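Local coordinates for protein bazooka, isoform C,LD29223p (PDB 5OAK) that binds the PDZ-binding motif of the polarity protein Par-6 through its first PDZ domain, the part resolved in this engineered Drosophila fusion, at residues I55-G60 against R85-R90; L9-E14 against G47-D52. One frame throughout, in Å; residues are numbered along the deposited sequence. Where two conformers were deposited one is given.

Both contacts belong to the PDZ domain of the fusion, and both segments of contact 2 precede those of contact 1 in the sequence. Their centres are about 10 Å apart. Strands 7-12 and 83-89 are neighbours in the antiparallel sheet, where Leu-9 N probably donates to Val-86 O at 2.8 Å. Nearby, Val-88 CG2 packs on Leu-9 CD1 at 3.8 Å. A probable hydrogen bond of 2.9 Å runs from Arg-90 NH1 to Arg-48 O. PDZ domains generally take their peptide between the strand and helix corresponding to 21-25 and 68-78; contact 1 packs against that helix through Ile-58 and Asn-59.

Contact 1 of 2, residues I55-G60 against R85-R90; sequences ILEING and RVRVLR
Two arginine guanidinium groups lie against residues 55-60. That of Arg-85 has the side-chain amide of Asn-59 stacked on one face, their planes 4° apart, with OD1 over the guanidinium centre and 3.3 Å above its plane. That of Arg-87 has Leu-56 CB over one face, offset toward the rim, while Glu-57 CD lies at its edge, in the guanidinium plane, with the carboxylate turned 78° out of it. The backbones beneath are neighbouring antiparallel strands of the PDZ sheet, joined across a beta bulge: Ile-55 pairs with Val-88 but Glu-57 with Arg-87, leaving Leu-56 as the extra residue.

The salt bridge converges on a single oxygen. Glu-57 OE2 takes Arg-87 NE at 2.9 Å from above the carboxylate plane and Arg-87 NH2 through its anti lone pair. The extended glutamate and the arginine both have CG anti to the backbone N; a bend at chi3 (60°) turns the guanidinium side-on to the acid. Arg-87 NH1 has a further partner in the backbone oxygen of Asp-5. At the bulge, Leu-56 N donates almost straight to Arg-87 O over 2.8 Å, and Arg-87 N donates back to Glu-57 O.

On the buried face, Ile-55 CG2 rests 3.5 Å from Val-86 CG1, and Ile-55 CG1 lies 3.9 Å from Val-88 CG1. Ile-58, on the same face, packs against Leu-75 and Ala-78 of helix 68-78, whereas Ile-55 turns to Leu-33 and Val-35 of strand 33-38.

Asn-59 prolongs the pairing: its backbone N donates to Arg-85 O, and its side-chain OD1 stands in for a backbone carbonyl, accepting from Arg-85 N at 2.8 Å, nearly along the C=O axis. Arg-85 O also accepts from water 1, which itself accepts from Gly-60 N at 2.9 Å.

Contact 2 of 2, residues L9-E14 against G47-D52; sequences LLIINE and GRLRRD
Leu-9, Gly-47 and Leu-49 carry most of this buried contact, in which strand 7-12 of the PDZ sheet meets the turn leaving the short helix 43-46. Leu-9 points toward the turn, its CG anti to the carbonyl carbon, and runs along the peptide units there: CB lies 3.5 Å from Gly-47 O, while CD1 lies near Arg-48 O and 3.8 Å from Leu-49 CD2.

Gly-47, having no side chain, lets the two backbones come close, with its CA 3.3 Å from Leu-10 O. Next to it Arg-48, at positive phi (77°), ends the helix in a Schellman motif, a reversal that carries the chain on to Leu-49.

Leu-49 then wedges its two methyl branches against different residues of the strand. CD2 takes Leu-9, crossing obliquely, whereas CD1 meets Ile-11 CD1 tip to tip at 3.2 Å, tighter than usual van der Waals contact, the side chains crossing at about a right angle. Val-88 of strand 83-89 touches both Leu-9 and Leu-49, so the cluster continues onto the neighbouring strand.

Water 2 supplies the polar link, accepting from Leu-10 N at 2.9 Å and donating to Gly-47 O at 2.7 Å. Strand and turn are therefore held by close apolar packing, with a single water linking the backbone N of Leu-10 to the backbone O of Gly-47.

Contact 1 of 2, residues I55-G60 against R85-R90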
loop_
_atom_site.group_PDB
_atom_site.type_symbol
_atom_site.label_atom_id
_atom_site.label_comp_id
_atom_site.label_asym_id
_atom_site.label_seq_id
_atom_site.Cartn_x
_atom_site.Cartn_y
_atom_site.Cartn_z
ATOM N N ILE A 55 5.489 -2.290 -0.971
ATOM C CA ILE A 55 4.699 -1.523 -1.937
ATOM C C ILE A 55 5.570 -0.374 -2.435
ATOM O O ILE A 55 6.027 0.443 -1.631
ATOM C CB ILE A 55 3.430 -0.960 -1.296
ATOM C CG1 ILE A 55 2.501 -2.118 -0.883
ATOM C CG2 ILE A 55 2.754 -0.008 -2.285
ATOM C CD1 ILE A 55 1.370 -1.611 0.080
ATOM N N LEU A 56 5.777 -0.296 -3.746
ATOM C CA LEU A 56 6.662 0.696 -4.344
ATOM C C LEU A 56 5.924 1.833 -5.041
ATOM O O LEU A 56 6.490 2.897 -5.259
ATOM C CB LEU A 56 7.594 0.020 -5.344
ATOM C CG LEU A 56 8.488 -1.079 -4.777
ATOM C CD1 LEU A 56 9.422 -1.590 -5.859
ATOM C CD2 LEU A 56 9.274 -0.553 -3.590
ATOM N N GLU A 57 4.674 1.598 -5.406
ATOM C CA GLU A 57 3.975 2.548 -6.274
ATOM C C GLU A 57 2.486 2.364 -6.104
ATOM O O GLU A 57 2.013 1.204 -5.984
ATOM C CB GLU A 57 4.401 2.323 -7.745
ATOM C CG GLU A 57 3.822 3.263 -8.775
ATOM C CD GLU A 57 4.406 3.004 -10.168
ATOM O OE1 GLU A 57 3.847 3.468 -11.185
ATOM O OE2 GLU A 57 5.448 2.326 -10.245
ATOM N N ILE A 58 1.738 3.471 -6.090
ATOM C CA ILE A 58 0.280 3.388 -5.965
ATOM C C ILE A 58 -0.333 4.280 -7.012
ATOM O O ILE A 58 -0.040 5.469 -7.041
ATOM C CB ILE A 58 -0.222 3.804 -4.556
ATOM C CG1 ILE A 58 0.430 2.897 -3.504
ATOM C CG2 ILE A 58 -1.791 3.673 -4.497
ATOM C CD1 ILE A 58 0.118 3.316 -2.109
ATOM N N ASN A 59 -1.155 3.698 -7.890
ATOM C CA ASN A 59 -1.832 4.452 -8.955
ATOM C C ASN A 59 -0.835 5.317 -9.722
ATOM O O ASN A 59 -1.070 6.503 -10.016
ATOM C CB ASN A 59 -2.996 5.287 -8.404
ATOM C CG ASN A 59 -4.150 4.415 -8.012
ATOM O OD1 ASN A 59 -4.081 3.229 -8.205
ATOM N ND2 ASN A 59 -5.208 4.978 -7.470
ATOM N N GLY A 60 0.310 4.713 -10.021
ATOM C CA GLY A 60 1.326 5.353 -10.845
ATOM C C GLY A 60 2.264 6.321 -10.152
ATOM O O GLY A 60 3.199 6.828 -10.784
ATOM N N ARG A 85 -4.070 0.474 -7.956
ATOM C CA ARG A 85 -3.095 -0.305 -8.712
ATOM C C ARG A 85 -1.795 -0.226 -7.927
ATOM O O ARG A 85 -1.210 0.850 -7.806
ATOM C CB ARG A 85 -2.950 0.249 -10.131
ATOM C CG ARG A 85 -4.264 0.094 -10.904
ATOM C CD ARG A 85 -4.353 0.925 -12.164
ATOM N NE ARG A 85 -4.107 2.352 -11.956
ATOM C CZ ARG A 85 -4.979 3.218 -11.434
ATOM N NH1 ARG A 85 -6.196 2.818 -10.999
ATOM N NH2 ARG A 85 -4.611 4.490 -11.323
ATOM N N VAL A 86 -1.360 -1.345 -7.367
ATOM C CA VAL A 86 -0.273 -1.326 -6.383
ATOM C C VAL A 86 0.867 -2.165 -6.878
ATOM O O VAL A 86 0.679 -3.355 -7.176
ATOM C CB VAL A 86 -0.824 -1.899 -5.046
ATOM C CG1 VAL A 86 0.216 -1.844 -3.945
ATOM C CG2 VAL A 86 -2.076 -1.123 -4.624
ATOM N N ARG A 87 2.049 -1.587 -7.008
ATOM C CA ARG A 87 3.182 -2.372 -7.485
ATOM C C ARG A 87 3.998 -2.843 -6.301
ATOM O O ARG A 87 4.361 -2.008 -5.442
ATOM C CB ARG A 87 4.066 -1.533 -8.435
ATOM C CG ARG A 87 5.187 -2.370 -9.007
ATOM C CD ARG A 87 5.835 -1.649 -10.233
ATOM N NE ARG A 87 6.385 -0.348 -9.883
ATOM C CZ ARG A 87 7.607 -0.111 -9.398
ATOM N NH1 ARG A 87 8.448 -1.127 -9.175
ATOM N NH2 ARG A 87 7.973 1.170 -9.103
ATOM N N VAL A 88 4.235 -4.161 -6.204
ATOM C CA VAL A 88 4.934 -4.698 -5.043
ATOM C C VAL A 88 6.175 -5.537 -5.429
ATOM O O VAL A 88 6.209 -6.141 -6.495
ATOM C CB VAL A 88 4.002 -5.581 -4.131
ATOM C CG1 VAL A 88 2.778 -4.789 -3.685
ATOM C CG2 VAL A 88 3.578 -6.862 -4.834
ATOM N N LEU A 89 7.146 -5.586 -4.520
ATOM C CA LEU A 89 8.156 -6.643 -4.523
ATOM C C LEU A 89 7.778 -7.642 -3.463
ATOM O O LEU A 89 7.543 -7.247 -2.310
ATOM C CB LEU A 89 9.541 -6.080 -4.200
ATOM C CG LEU A 89 10.266 -5.347 -5.290
ATOM C CD1 LEU A 89 11.633 -4.827 -4.778
ATOM C CD2 LEU A 89 10.446 -6.278 -6.508
ATOM N N ARG A 90 7.759 -8.922 -3.804
ATOM C CA ARG A 90 7.373 -9.941 -2.827
ATOM C C ARG A 90 8.495 -10.148 -1.808
ATOM O O ARG A 90 9.651 -9.984 -2.153
ATOM C CB ARG A 90 7.079 -11.250 -3.540
ATOM C CG ARG A 90 5.928 -11.171 -4.529
ATOM C CD ARG A 90 4.652 -10.804 -3.848
ATOM N NE ARG A 90 3.503 -11.063 -4.720
ATOM C CZ ARG A 90 2.252 -10.888 -4.333
ATOM N NH1 ARG A 90 2.041 -10.393 -3.114
ATOM N NH2 ARG A 90 1.222 -11.168 -5.150
HETATM O O HOH W 1 0.712 1.858 -9.750
#

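Contact 2 of 2, residues L9-E14 against G47-D52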
loop_
_atom_site.group_PDB
_atom_site.type_symbol
_atom_site.label_atom_id
_atom_site.label_comp_id
_atom_site.label_asym_id
_atom_site.label_seq_id
_atom_site.Cartn_x
_atom_site.Cartn_y
_atom_site.Cartn_z
ATOM N N LEU A 9 -0.551 -5.306 -8.779
ATOM C CA LEU A 9 -1.760 -5.849 -8.173
ATOM C C LEU A 9 -2.897 -4.850 -8.319
ATOM O O LEU A 9 -2.681 -3.641 -8.452
ATOM C CB LEU A 9 -1.554 -6.129 -6.679
ATOM C CG LEU A 9 -0.338 -7.003 -6.368
ATOM C CD1 LEU A 9 -0.224 -7.257 -4.845
ATOM C CD2 LEU A 9 -0.365 -8.313 -7.160
ATOM N N LEU A 10 -4.117 -5.368 -8.236
ATOM C CA LEU A 10 -5.301 -4.515 -8.312
ATOM C C LEU A 10 -6.136 -4.775 -7.078
ATOM O O LEU A 10 -6.494 -5.941 -6.806
ATOM C CB LEU A 10 -6.105 -4.840 -9.559
ATOM C CG LEU A 10 -7.415 -4.091 -9.710
ATOM C CD1 LEU A 10 -7.200 -2.594 -9.881
ATOM C CD2 LEU A 10 -8.189 -4.636 -10.874
ATOM N N ILE A 11 -6.411 -3.727 -6.314
ATOM C CA ILE A 11 -7.307 -3.835 -5.155
ATOM C C ILE A 11 -8.535 -2.997 -5.447
ATOM O O ILE A 11 -8.408 -1.795 -5.721
ATOM C CB ILE A 11 -6.634 -3.312 -3.850
ATOM C CG1 ILE A 11 -5.395 -4.111 -3.552
ATOM C CG2 ILE A 11 -7.567 -3.423 -2.651
ATOM C CD1 ILE A 11 -4.669 -3.480 -2.365
ATOM N N ILE A 12 -9.727 -3.569 -5.340
ATOM C CA ILE A 12 -10.937 -2.781 -5.552
ATOM C C ILE A 12 -11.193 -1.945 -4.277
ATOM O O ILE A 12 -11.110 -2.468 -3.162
ATOM C CB ILE A 12 -12.131 -3.699 -5.858
ATOM C CG1 ILE A 12 -11.795 -4.596 -7.071
ATOM C CG2 ILE A 12 -13.423 -2.901 -6.105
ATOM C CD1 ILE A 12 -11.305 -3.853 -8.300
ATOM N N ASN A 13 -11.494 -0.661 -4.433
ATOM C CA ASN A 13 -11.687 0.207 -3.277
ATOM C C ASN A 13 -13.163 0.234 -2.910
ATOM O O ASN A 13 -13.998 0.263 -3.766
ATOM C CB ASN A 13 -11.177 1.614 -3.592
ATOM C CG ASN A 13 -11.134 2.503 -2.370
ATOM O OD1 ASN A 13 -11.106 2.022 -1.242
ATOM N ND2 ASN A 13 -11.118 3.803 -2.590
ATOM N N GLU A 14 -13.459 0.061 -1.664
ATOM C CA GLU A 14 -14.832 0.170 -1.145
ATOM C C GLU A 14 -14.859 1.445 -0.334
ATOM O O GLU A 14 -14.193 1.536 0.707
ATOM C CB GLU A 14 -15.152 -1.040 -0.294
ATOM C CG GLU A 14 -16.556 -0.963 0.282
ATOM C CD GLU A 14 -16.887 -2.178 1.137
ATOM O OE1 GLU A 14 -16.278 -3.268 0.940
ATOM O OE2 GLU A 14 -17.732 -2.014 2.035
ATOM N N GLY A 47 -6.913 -9.027 -3.746
ATOM C CA GLY A 47 -5.998 -8.470 -4.730
ATOM C C GLY A 47 -4.598 -9.051 -4.676
ATOM O O GLY A 47 -3.728 -8.620 -5.448
ATOM N N ARG A 48 -4.400 -10.043 -3.814
ATOM C CA ARG A 48 -3.162 -10.837 -3.714
ATOM C C ARG A 48 -2.022 -10.128 -2.998
ATOM O O ARG A 48 -0.874 -10.498 -3.147
ATOM C CB ARG A 48 -2.688 -11.338 -5.095
ATOM C CG ARG A 48 -3.809 -12.039 -5.880
ATOM C CD ARG A 48 -3.227 -12.845 -7.077
ATOM N NE ARG A 48 -1.941 -13.479 -6.737
ATOM C CZ ARG A 48 -1.783 -14.734 -6.330
ATOM N NH1 ARG A 48 -0.567 -15.166 -6.038
ATOM N NH2 ARG A 48 -2.826 -15.557 -6.229
ATOM N N LEU A 49 -2.352 -9.137 -2.182
ATOM C CA LEU A 49 -1.378 -8.555 -1.260
ATOM C C LEU A 49 -1.033 -9.583 -0.178
ATOM O O LEU A 49 -1.919 -10.314 0.317
ATOM C CB LEU A 49 -1.947 -7.292 -0.601
ATOM C CG LEU A 49 -1.748 -5.982 -1.326
ATOM C CD1 LEU A 49 -2.426 -4.916 -0.512
ATOM C CD2 LEU A 49 -0.281 -5.561 -1.480
ATOM N N ARG A 50 0.230 -9.634 0.216
ATOM C CA ARG A 50 0.718 -10.565 1.240
ATOM C C ARG A 50 1.658 -9.893 2.217
ATOM O O ARG A 50 2.340 -8.921 1.870
ATOM C CB ARG A 50 1.430 -11.732 0.592
ATOM C CG ARG A 50 0.480 -12.556 -0.240
ATOM C CD ARG A 50 0.968 -13.924 -0.438
ATOM N NE ARG A 50 2.004 -13.939 -1.445
ATOM C CZ ARG A 50 1.787 -14.046 -2.751
ATOM N NH1 ARG A 50 0.545 -14.124 -3.225
ATOM N NH2 ARG A 50 2.826 -14.083 -3.578
ATOM N N ARG A 51 1.691 -10.422 3.441
ATOM C CA ARG A 51 2.674 -10.007 4.428
ATOM C C ARG A 51 4.091 -10.009 3.814
ATOM O O ARG A 51 4.449 -10.919 3.045
ATOM C CB ARG A 51 2.605 -10.915 5.651
ATOM C CG ARG A 51 3.661 -10.580 6.699
ATOM C CD ARG A 51 3.487 -11.387 7.984
ATOM N NE ARG A 51 4.671 -11.278 8.846
ATOM C CZ ARG A 51 4.949 -10.267 9.685
ATOM N NH1 ARG A 51 4.126 -9.214 9.810
ATOM N NH2 ARG A 51 6.065 -10.321 10.416
ATOM N N ASP A 52 4.872 -8.991 4.169
ATOM C CA ASP A 52 6.247 -8.775 3.679
ATOM C C ASP A 52 6.349 -8.296 2.207
ATOM O O ASP A 52 7.462 -8.058 1.731
ATOM C CB ASP A 52 7.122 -10.031 3.899
ATOM C CG ASP A 52 7.342 -10.341 5.374
ATOM O OD1 ASP A 52 7.504 -9.395 6.170
ATOM O OD2 ASP A 52 7.341 -11.544 5.734
HETATM O O HOH W 2 -4.221 -8.288 -8.124
#